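Local coordinates for EmGH1 (Erythrobacter marinus, PDB 5Z87), which probably hydrolyses beta-glucosidic linkages, as a family 3 glycoside hydrolase, and may also act on xylosides and arabinofuranosides, at residues T230-F235 with I275-S280; L419-G424 with V589-C594. All coordinates share one frame; numbering follows the deposited sequence.

Contact 1: residues T230-F235 with I275-S280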
ATOM      1  N   THR A 230      26.037  -7.462  17.258  1.00 21.09           N
ATOM      2  CA  THR A 230      24.706  -7.310  16.675  1.00 20.43           C
ATOM      3  C   THR A 230      24.794  -7.358  15.155  1.00 19.46           C
ATOM      4  O   THR A 230      25.765  -6.880  14.562  1.00 21.23           O
ATOM      5  CB  THR A 230      24.069  -5.976  17.084  1.00 16.93           C
ATOM      6  OG1 THR A 230      24.962  -4.900  16.763  1.00 17.25           O
ATOM      7  CG2 THR A 230      23.784  -5.941  18.565  1.00 18.53           C
ATOM      8  N   SER A 231      23.768  -7.932  14.525  1.00 17.15           N
ATOM      9  CA  SER A 231      23.557  -7.826  13.081  1.00 20.82           C
ATOM     10  C   SER A 231      22.185  -7.186  12.859  1.00 22.49           C
ATOM     11  O   SER A 231      21.164  -7.875  12.804  1.00 21.42           O
ATOM     12  CB  SER A 231      23.654  -9.190  12.389  1.00 16.33           C
ATOM     13  OG  SER A 231      24.670  -9.982  12.974  1.00 20.21           O
ATOM     14  N   VAL A 232      22.152  -5.863  12.719  1.00 19.82           N
ATOM     15  CA  VAL A 232      20.871  -5.176  12.600  1.00 19.64           C
ATOM     16  C   VAL A 232      20.209  -5.559  11.281  1.00 22.55           C
ATOM     17  O   VAL A 232      20.869  -5.663  10.236  1.00 18.47           O
ATOM     18  CB  VAL A 232      21.068  -3.659  12.737  1.00 16.55           C
ATOM     19  CG1 VAL A 232      21.498  -3.327  14.160  1.00 13.35           C
ATOM     20  CG2 VAL A 232      22.130  -3.176  11.751  1.00 17.35           C
ATOM     21  N   LYS A 233      18.901  -5.809  11.331  1.00 16.04           N
ATOM     22  CA  LYS A 233      18.172  -6.365  10.202  1.00 14.96           C
ATOM     23  C   LYS A 233      16.793  -5.712  10.156  1.00 20.39           C
ATOM     24  O   LYS A 233      16.354  -5.118  11.144  1.00 17.94           O
ATOM     25  CB  LYS A 233      18.082  -7.889  10.328  1.00 16.77           C
ATOM     26  CG  LYS A 233      17.320  -8.346  11.560  1.00 20.89           C
ATOM     27  CD  LYS A 233      17.257  -9.851  11.659  1.00 20.85           C
ATOM     28  CE  LYS A 233      16.186 -10.278  12.671  1.00 24.94           C
ATOM     29  NZ  LYS A 233      16.298 -11.730  13.080  1.00 20.64           N
ATOM     30  N   HIS A 234      16.105  -5.787   9.005  1.00 18.24           N
ATOM     31  CA  HIS A 234      16.581  -6.329   7.736  1.00 17.49           C
ATOM     32  C   HIS A 234      16.736  -5.220   6.697  1.00 19.38           C
ATOM     33  O   HIS A 234      15.750  -4.595   6.323  1.00 17.37           O
ATOM     34  CB  HIS A 234      15.619  -7.392   7.212  1.00 17.88           C
ATOM     35  CG  HIS A 234      15.203  -8.402   8.235  1.00 17.94           C
ATOM     36  ND1 HIS A 234      14.335  -8.107   9.266  1.00 19.33           N
ATOM     37  CD2 HIS A 234      15.510  -9.717   8.363  1.00 16.79           C
ATOM     38  CE1 HIS A 234      14.132  -9.195   9.990  1.00 21.14           C
ATOM     39  NE2 HIS A 234      14.827 -10.187   9.459  1.00 20.92           N
ATOM     40  N   PHE A 235      17.972  -5.016   6.223  1.00 14.98           N
ATOM     41  CA  PHE A 235      18.374  -3.866   5.405  1.00 15.61           C
ATOM     42  C   PHE A 235      17.867  -4.018   3.972  1.00 18.11           C
ATOM     43  O   PHE A 235      18.331  -4.907   3.254  1.00 19.08           O
ATOM     44  CB  PHE A 235      19.899  -3.789   5.409  1.00 20.35           C
ATOM     45  CG  PHE A 235      20.461  -2.441   5.100  1.00 13.92           C
ATOM     46  CD1 PHE A 235      20.138  -1.344   5.878  1.00 12.43           C
ATOM     47  CD2 PHE A 235      21.368  -2.286   4.059  1.00 17.28           C
ATOM     48  CE1 PHE A 235      20.690  -0.095   5.611  1.00 13.14           C
ATOM     49  CE2 PHE A 235      21.925  -1.045   3.776  1.00 14.62           C
ATOM     50  CZ  PHE A 235      21.595   0.055   4.555  1.00 14.69           C
ATOM     51  N   ILE A 275      28.418  -4.077  14.704  1.00 20.45           N
ATOM     52  CA  ILE A 275      29.484  -4.718  13.947  1.00 19.29           C
ATOM     53  C   ILE A 275      28.926  -5.404  12.705  1.00 18.67           C
ATOM     54  O   ILE A 275      29.594  -5.467  11.665  1.00 18.92           O
ATOM     55  CB  ILE A 275      30.231  -5.714  14.867  1.00 22.28           C
ATOM     56  CG1 ILE A 275      31.026  -4.985  15.946  1.00 24.32           C
ATOM     57  CG2 ILE A 275      31.169  -6.634  14.089  1.00 19.26           C
ATOM     58  CD1 ILE A 275      31.600  -5.936  17.000  1.00 18.20           C
ATOM     59  N   GLY A 276      27.710  -5.947  12.791  1.00 14.57           N
ATOM     60  CA  GLY A 276      27.103  -6.659  11.692  1.00 18.77           C
ATOM     61  C   GLY A 276      25.810  -6.005  11.219  1.00 20.51           C
ATOM     62  O   GLY A 276      25.246  -5.112  11.870  1.00 21.52           O
ATOM     63  N   LEU A 277      25.344  -6.477  10.066  1.00 22.87           N
ATOM     64  CA  LEU A 277      24.110  -6.014   9.441  1.00 21.25           C
ATOM     65  C   LEU A 277      23.618  -7.131   8.541  1.00 17.98           C
ATOM     66  O   LEU A 277      24.429  -7.766   7.854  1.00 21.31           O
ATOM     67  CB  LEU A 277      24.337  -4.731   8.632  1.00 19.72           C
ATOM     68  CG  LEU A 277      23.180  -4.236   7.752  1.00 17.05           C
ATOM     69  CD1 LEU A 277      23.130  -2.723   7.810  1.00 14.14           C
ATOM     70  CD2 LEU A 277      23.339  -4.695   6.309  1.00 14.56           C
ATOM     71  N   MET A 278      22.303  -7.371   8.543  1.00 16.49           N
ATOM     72  CA  MET A 278      21.693  -8.380   7.672  1.00 17.43           C
ATOM     73  C   MET A 278      20.755  -7.726   6.657  1.00 15.91           C
ATOM     74  O   MET A 278      20.024  -6.791   6.989  1.00 17.93           O
ATOM     75  CB  MET A 278      20.924  -9.426   8.489  1.00 17.46           C
ATOM     76  CG  MET A 278      20.223 -10.493   7.652  1.00 15.59           C
ATOM     77  SD  MET A 278      19.238 -11.611   8.684  1.00 18.99           S
ATOM     78  CE  MET A 278      20.502 -12.594   9.471  1.00 18.60           C
ATOM     79  N   ALA A 279      20.778  -8.222   5.420  1.00 13.99           N
ATOM     80  CA  ALA A 279      19.982  -7.674   4.332  1.00 19.90           C
ATOM     81  C   ALA A 279      18.591  -8.307   4.314  1.00 22.76           C
ATOM     82  O   ALA A 279      18.316  -9.284   5.012  1.00 22.01           O
ATOM     83  CB  ALA A 279      20.683  -7.887   2.986  1.00 16.16           C
ATOM     84  N   SER A 280      17.722  -7.760   3.468  1.00 21.40           N
ATOM     85  CA  SER A 280      16.302  -8.089   3.446  1.00 16.18           C
ATOM     86  C   SER A 280      15.943  -9.109   2.363  1.00 19.00           C
ATOM     87  O   SER A 280      16.532  -9.131   1.279  1.00 23.65           O
ATOM     88  CB  SER A 280      15.488  -6.803   3.242  1.00 18.79           C
ATOM     89  OG  SER A 280      14.145  -7.083   2.885  1.00 23.65           O
TER

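Contact 2: residues L419-G424 with V589-C594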
ATOM      1  N   LEU A 419      -2.653   0.475  29.335  1.00 21.68           N
ATOM      2  CA  LEU A 419      -4.057   0.665  29.685  1.00 23.50           C
ATOM      3  C   LEU A 419      -4.724   1.366  28.504  1.00 23.67           C
ATOM      4  O   LEU A 419      -4.572   2.576  28.323  1.00 23.42           O
ATOM      5  CB  LEU A 419      -4.191   1.479  30.971  1.00 19.18           C
ATOM      6  CG  LEU A 419      -5.626   1.667  31.492  1.00 22.03           C
ATOM      7  CD1 LEU A 419      -6.321   0.309  31.649  1.00 23.14           C
ATOM      8  CD2 LEU A 419      -5.681   2.447  32.818  1.00 18.56           C
ATOM      9  N   LEU A 420      -5.470   0.603  27.698  1.00 21.75           N
ATOM     10  CA  LEU A 420      -6.083   1.155  26.491  1.00 23.70           C
ATOM     11  C   LEU A 420      -7.306   2.005  26.819  1.00 31.78           C
ATOM     12  O   LEU A 420      -7.468   3.104  26.275  1.00 25.20           O
ATOM     13  CB  LEU A 420      -6.480   0.036  25.524  1.00 17.38           C
ATOM     14  CG  LEU A 420      -5.388  -0.741  24.792  1.00 25.21           C
ATOM     15  CD1 LEU A 420      -6.026  -1.759  23.876  1.00 14.58           C
ATOM     16  CD2 LEU A 420      -4.483   0.190  24.002  1.00 16.93           C
ATOM     17  N   GLN A 421      -8.196   1.494  27.675  1.00 26.14           N
ATOM     18  CA  GLN A 421      -9.372   2.240  28.106  1.00 34.64           C
ATOM     19  C   GLN A 421      -9.802   1.760  29.487  1.00 35.72           C
ATOM     20  O   GLN A 421      -9.611   0.594  29.848  1.00 29.54           O
ATOM     21  CB  GLN A 421     -10.536   2.105  27.117  1.00 22.08           C
ATOM     22  CG  GLN A 421     -10.944   0.690  26.813  1.00 20.42           C
ATOM     23  CD  GLN A 421     -11.758   0.605  25.538  1.00 31.98           C
ATOM     24  OE1 GLN A 421     -11.301   1.017  24.483  1.00 28.96           O
ATOM     25  NE2 GLN A 421     -12.977   0.079  25.633  1.00 29.10           N
ATOM     26  N   ASN A 422     -10.394   2.674  30.251  1.00 29.15           N
ATOM     27  CA  ASN A 422     -10.801   2.398  31.612  1.00 24.95           C
ATOM     28  C   ASN A 422     -12.125   3.108  31.892  1.00 24.54           C
ATOM     29  O   ASN A 422     -12.244   3.909  32.812  1.00 25.97           O
ATOM     30  CB  ASN A 422      -9.722   2.835  32.599  1.00 28.63           C
ATOM     31  CG  ASN A 422      -9.896   2.190  33.967  1.00 29.15           C
ATOM     32  OD1 ASN A 422     -10.578   1.173  34.101  1.00 25.09           O
ATOM     33  ND2 ASN A 422      -9.284   2.780  34.983  1.00 25.94           N
ATOM     34  N   GLU A 423     -13.137   2.813  31.077  1.00 31.07           N
ATOM     35  CA  GLU A 423     -14.412   3.525  31.160  1.00 31.25           C
ATOM     36  C   GLU A 423     -15.061   3.314  32.531  1.00 38.87           C
ATOM     37  O   GLU A 423     -15.283   2.175  32.958  1.00 34.88           O
ATOM     38  CB  GLU A 423     -15.342   3.050  30.042  1.00 28.70           C
ATOM     39  CG  GLU A 423     -15.211   3.816  28.727  1.00 46.03           C
ATOM     40  CD  GLU A 423     -15.841   3.072  27.554  1.00 59.45           C
ATOM     41  OE1 GLU A 423     -16.908   2.442  27.753  1.00 66.54           O
ATOM     42  OE2 GLU A 423     -15.274   3.118  26.438  1.00 55.03           O
ATOM     43  N   GLY A 424     -15.350   4.415  33.227  1.00 31.87           N
ATOM     44  CA  GLY A 424     -15.929   4.343  34.554  1.00 27.45           C
ATOM     45  C   GLY A 424     -14.988   3.880  35.644  1.00 40.35           C
ATOM     46  O   GLY A 424     -15.448   3.580  36.748  1.00 33.83           O
ATOM     47  N   VAL A 589     -15.022  -4.600  18.371  1.00 21.26           N
ATOM     48  CA  VAL A 589     -16.112  -5.101  19.201  1.00 28.13           C
ATOM     49  C   VAL A 589     -15.752  -4.976  20.674  1.00 27.09           C
ATOM     50  O   VAL A 589     -16.508  -4.403  21.469  1.00 28.08           O
ATOM     51  CB  VAL A 589     -16.454  -6.547  18.801  1.00 26.71           C
ATOM     52  CG1 VAL A 589     -17.417  -7.175  19.794  1.00 25.85           C
ATOM     53  CG2 VAL A 589     -17.050  -6.547  17.391  1.00 18.17           C
ATOM     54  N   LEU A 590     -14.557  -5.448  21.041  1.00 22.57           N
ATOM     55  CA  LEU A 590     -14.110  -5.333  22.424  1.00 18.50           C
ATOM     56  C   LEU A 590     -13.983  -3.875  22.854  1.00 24.27           C
ATOM     57  O   LEU A 590     -14.346  -3.516  23.982  1.00 21.91           O
ATOM     58  CB  LEU A 590     -12.784  -6.065  22.597  1.00 19.81           C
ATOM     59  CG  LEU A 590     -12.328  -6.338  24.027  1.00 29.65           C
ATOM     60  CD1 LEU A 590     -13.254  -7.368  24.685  1.00 21.47           C
ATOM     61  CD2 LEU A 590     -10.858  -6.809  24.034  1.00 18.16           C
ATOM     62  N   ALA A 591     -13.466  -3.016  21.977  1.00 23.10           N
ATOM     63  CA  ALA A 591     -13.317  -1.616  22.365  1.00 25.65           C
ATOM     64  C   ALA A 591     -14.676  -0.951  22.571  1.00 23.00           C
ATOM     65  O   ALA A 591     -14.823  -0.095  23.450  1.00 24.24           O
ATOM     66  CB  ALA A 591     -12.483  -0.857  21.322  1.00 26.74           C
ATOM     67  N   GLU A 592     -15.685  -1.356  21.804  1.00 18.81           N
ATOM     68  CA  GLU A 592     -17.012  -0.777  21.981  1.00 29.42           C
ATOM     69  C   GLU A 592     -17.706  -1.302  23.246  1.00 34.01           C
ATOM     70  O   GLU A 592     -18.412  -0.549  23.926  1.00 28.45           O
ATOM     71  CB  GLU A 592     -17.855  -1.055  20.736  1.00 30.31           C
ATOM     72  CG  GLU A 592     -19.289  -0.561  20.805  1.00 47.26           C
ATOM     73  CD  GLU A 592     -20.070  -0.899  19.547  1.00 63.99           C
ATOM     74  OE1 GLU A 592     -19.564  -0.613  18.438  1.00 79.43           O
ATOM     75  OE2 GLU A 592     -21.179  -1.465  19.665  1.00 69.20           O
ATOM     76  N   ASN A 593     -17.513  -2.577  23.597  1.00 28.37           N
ATOM     77  CA  ASN A 593     -18.382  -3.199  24.595  1.00 29.51           C
ATOM     78  C   ASN A 593     -17.744  -3.457  25.955  1.00 38.12           C
ATOM     79  O   ASN A 593     -18.480  -3.602  26.939  1.00 38.02           O
ATOM     80  CB  ASN A 593     -18.933  -4.523  24.057  1.00 28.20           C
ATOM     81  CG  ASN A 593     -19.861  -4.323  22.881  1.00 33.11           C
ATOM     82  OD1 ASN A 593     -20.959  -3.792  23.034  1.00 42.81           O
ATOM     83  ND2 ASN A 593     -19.421  -4.738  21.696  1.00 32.57           N
ATOM     84  N   CYS A 594     -16.416  -3.524  26.046  1.00 30.75           N
ATOM     85  CA  CYS A 594     -15.755  -3.840  27.303  1.00 26.12           C
ATOM     86  C   CYS A 594     -15.058  -2.607  27.850  1.00 27.19           C
ATOM     87  O   CYS A 594     -14.175  -2.055  27.185  1.00 29.30           O
ATOM     88  CB  CYS A 594     -14.756  -4.971  27.114  1.00 18.81           C
ATOM     89  SG  CYS A 594     -13.831  -5.332  28.614  1.00 27.54           S
TER
HETATM   90  O   HOH W   1     -18.129  -0.135  27.333  1.00 38.29           O

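Contact 1: residues T230-F235 with I275-S280
Leu277 lies against the ring of Phe235, its CD1 methyl over one face in a CH-pi contact, 4.0 Å from the ring centroid. Its CD2 meets Phe235 CB at 3.7 Å, so both branches work on one partner, and CD1 also approaches Val232 CG2. On the same two strands, Met278 runs beside Lys233 and His234, all three pointing alike. With CG anti to the backbone N and the chain still extended at chi2 (-176°), Met278 holds SD 4.0 Å from Lys233 CD and in an oblique sulfur-aromatic approach to the His234 imidazole, one face of which has Lys233 CG over its centre. Lys233 NZ bonds Phe178 O and, like His234 NE2, a dithiothreitol probably from the crystallisation liquor, while Asp183 takes His234 ND1.

The strands themselves run parallel. Met278 N reaches Val232 O at 2.8 Å, and Phe235 N reaches Met278 O at 2.8 Å, nearly straight (173°). A beta bulge between Val232 and Phe235 shifts the register by one, where a cis peptide precedes His234. At Gly276 a CB would probably come too close to Thr230 O and Ser231 OG.

These are neighbouring strands of the TIM-barrel-type domain: strand 309-311 continues the sheet beyond 276-279, and helices 201-216 and 263-270 cover the Val232 side, Phe265 of the latter meeting the Phe235 ring edge-to-face.

Contact 2: residues L419-G424 with V589-C594
Reaching from an edge strand of the family 3 C-terminal domain to the C-terminal end of helix 588-593, Gln421 donates from its side-chain NE2 to two backbone carbonyls there, those of Ala591 and Cys594. The strand pairs antiparallel with strand 596-601, and on it comes first Leu420, whose side chain packs on Ile597 and Leu579.

At Gln421, CG sits between the backbone N and the carbonyl carbon (chi1 55°) and the chain is extended beyond it, carrying the amide out to the helix. NE2 donates to Ala591 O at 2.9 Å, almost straight (173°) and in the amide plane; its second bond, to Cys594 O at 2.9 Å, is more bent (134°) and tilted from that plane. Ala591 lies in the last turn and Cys594 just after it, so one NH2 group ties the helix to the chain leaving it. OE1 accepts from Tyr660 OH, which helps fix the amide's rotation. An alanine here would probably leave the carbonyls of Ala591 and Cys594 without this donor and Tyr660 OH without this acceptor.

Further on, the solvent-exposed Glu423 comes no nearer the helix than 4.4 Å, from OE2 to Ala591 O. Its link is through solvent: a water lies 2.9 Å from Glu423 OE1 and donates to it, and donates again, weakly, to Glu592 O at 3.4 Å.

In the fold
The two contacts lie in different domains, their centres about 39 Å apart and their nearest atoms about 25 Å apart. Contact 1 is fully buried in the parallel sheet of the N-terminal domain and joins two adjacent strands by backbone bonds, with Val232, Phe235, Leu277 and Ala279 on one face of the sheet and the pocket residues Lys233 and His234 set apart from them. Contact 2 is partly exposed, in the C-terminal domain, and joins a sheet-edge strand to a helix end through one side-chain amide, a water whose bond to the helix is weak, and little apolar contact. The buried area follows this, 561 Å² against 145 Å². Only contact 1 contributes residues to the ligand pocket.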